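Long-range contact in fructosyl amine:oxygen oxidoreductase (Neosartorya fumigata, PDB 4WCT), which probably catalyses the FAD-dependent oxidative deglycation of fructosyl amines (Amadori products), using oxygen as electron acceptor: residues 96-101 with 393-398. Numbering follows the deposited sequence.
Sequences RAALKA and MPTIGG
Ala97, Ala98 and Ala101 pack against Pro394 and Thr395 where two helical segments approach to 7.9 Å between their axes, their N-to-C directions 122° apart, with Ala98 CA and Thr395 CA the nearest such pair at 5.5 Å. Thr395 carries most of the contact, its two branches parting over the three alanines. Its methyl CG2 sits between Ala97 and Ala101, one turn apart, 3.6 Å from Ala101 CB. Thr395 CG2 also rests on the carbonyl of Ala97, 3.4 Å from Ala97 O, an oxygen that already accepts the helical bond from Ala101 N. A chi1 of 39° at Thr395 swings the hydroxyl in toward its own backbone, and Thr395 OG1 lies 3.3 Å from Ala98 CA. OG1 is weakly hydrogen-bonded to Gln392 O; its approach to Ala98 is a van der Waals contact. Beside it, Pro394 CB meets Ala101 CB at 3.6 Å, while Trp102 and Phe108 also pack on this proline. His43 NE2 bonds Pro394 O and Ser39 OG bonds Met393 O, joining 393-398 to helix 35-46, which probably belongs to the Rossmann-type glycine motif at the FAD. With no hydrogen bond between the segments, close approach here depends on small side chains and shape fit, the side chain of Ala98 being about 9 Å from the bound FAD.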
loop_
_atom_site.group_PDB
_atom_site.type_symbol
_atom_site.label_atom_id
_atom_site.label_comp_id
_atom_site.label_asym_id
_atom_site.label_seq_id
_atom_site.Cartn_x
_atom_site.Cartn_y
_atom_site.Cartn_z
ATOM N N ARG A 96 -14.903 1.485 4.805
ATOM C CA ARG A 96 -16.127 0.870 5.289
ATOM C C ARG A 96 -16.392 -0.411 4.539
ATOM O O ARG A 96 -16.704 -1.462 5.140
ATOM C CB ARG A 96 -17.309 1.833 5.110
ATOM C CG ARG A 96 -18.566 1.393 5.833
ATOM C CD ARG A 96 -19.734 2.327 5.574
ATOM N NE ARG A 96 -19.422 3.688 5.998
ATOM C CZ ARG A 96 -19.248 4.713 5.166
ATOM N NH1 ARG A 96 -19.580 4.621 3.888
ATOM N NH2 ARG A 96 -18.925 5.891 5.659
ATOM N N ALA A 97 -16.352 -0.313 3.218
ATOM C CA ALA A 97 -16.553 -1.479 2.363
ATOM C C ALA A 97 -15.482 -2.535 2.624
ATOM O O ALA A 97 -15.755 -3.747 2.656
ATOM C CB ALA A 97 -16.524 -1.073 0.895
ATOM N N ALA A 98 -14.245 -2.088 2.783
ATOM C CA ALA A 98 -13.155 -3.023 2.966
ATOM C C ALA A 98 -13.350 -3.782 4.266
ATOM O O ALA A 98 -13.131 -4.988 4.311
ATOM C CB ALA A 98 -11.809 -2.299 2.960
ATOM N N LEU A 99 -13.695 -3.076 5.340
ATOM C CA LEU A 99 -13.841 -3.717 6.637
ATOM C C LEU A 99 -14.908 -4.807 6.547
ATOM O O LEU A 99 -14.757 -5.916 7.080
ATOM C CB LEU A 99 -14.221 -2.689 7.717
ATOM C CG LEU A 99 -14.449 -3.258 9.127
ATOM C CD1 LEU A 99 -13.179 -3.914 9.654
ATOM C CD2 LEU A 99 -14.908 -2.178 10.075
ATOM N N LYS A 100 -16.045 -4.444 5.984
ATOM C CA LYS A 100 -17.157 -5.388 5.855
ATOM C C LYS A 100 -16.720 -6.644 5.129
ATOM O O LYS A 100 -17.022 -7.772 5.532
ATOM C CB LYS A 100 -18.305 -4.690 5.133
ATOM C CG LYS A 100 -19.484 -5.605 4.835
ATOM C CD LYS A 100 -20.669 -4.807 4.282
ATOM C CE LYS A 100 -21.888 -5.713 4.090
ATOM N NZ LYS A 100 -22.874 -5.182 3.110
ATOM N N ALA A 101 -15.951 -6.475 4.070
ATOM C CA ALA A 101 -15.485 -7.599 3.280
ATOM C C ALA A 101 -14.382 -8.432 3.944
ATOM O O ALA A 101 -14.400 -9.646 3.833
ATOM C CB ALA A 101 -15.046 -7.110 1.899
ATOM N N MET A 393 -7.728 -4.260 -0.318
ATOM C CA MET A 393 -7.635 -5.426 -1.201
ATOM C C MET A 393 -8.965 -6.116 -1.505
ATOM O O MET A 393 -9.194 -6.499 -2.644
ATOM C CB MET A 393 -6.644 -6.456 -0.680
ATOM C CG MET A 393 -6.228 -7.469 -1.734
ATOM S SD MET A 393 -5.274 -8.843 -1.058
ATOM C CE MET A 393 -3.837 -7.957 -0.480
ATOM N N PRO A 394 -9.816 -6.350 -0.476
ATOM C CA PRO A 394 -11.001 -7.183 -0.754
ATOM C C PRO A 394 -11.984 -6.502 -1.720
ATOM O O PRO A 394 -12.685 -7.205 -2.454
ATOM C CB PRO A 394 -11.659 -7.336 0.614
ATOM C CG PRO A 394 -10.576 -7.062 1.606
ATOM C CD PRO A 394 -9.725 -6.000 0.948
ATOM N N THR A 395 -12.030 -5.175 -1.722
ATOM C CA THR A 395 -13.107 -4.417 -2.344
ATOM C C THR A 395 -12.627 -3.492 -3.448
ATOM O O THR A 395 -13.421 -3.020 -4.234
ATOM C CB THR A 395 -13.864 -3.576 -1.282
ATOM O OG1 THR A 395 -12.911 -3.024 -0.335
ATOM C CG2 THR A 395 -14.845 -4.446 -0.555
ATOM N N ILE A 396 -11.320 -3.236 -3.512
ATOM C CA ILE A 396 -10.839 -2.249 -4.484
ATOM C C ILE A 396 -11.120 -2.685 -5.937
ATOM O O ILE A 396 -11.518 -1.866 -6.777
ATOM C CB ILE A 396 -9.349 -1.922 -4.269
ATOM C CG1 ILE A 396 -8.990 -0.611 -4.999
ATOM C CG2 ILE A 396 -8.500 -3.090 -4.705
ATOM C CD1 ILE A 396 -9.469 0.635 -4.306
ATOM N N GLY A 397 -11.073 -3.987 -6.195
ATOM C CA GLY A 397 -11.458 -4.501 -7.492
ATOM C C GLY A 397 -12.907 -4.235 -7.842
ATOM O O GLY A 397 -13.241 -4.121 -9.019
ATOM N N GLY A 398 -13.798 -4.162 -6.847
ATOM C CA GLY A 398 -15.190 -3.814 -7.157
ATOM C C GLY A 398 -15.343 -2.362 -7.564
ATOM O O GLY A 398 -16.159 -2.036 -8.424
#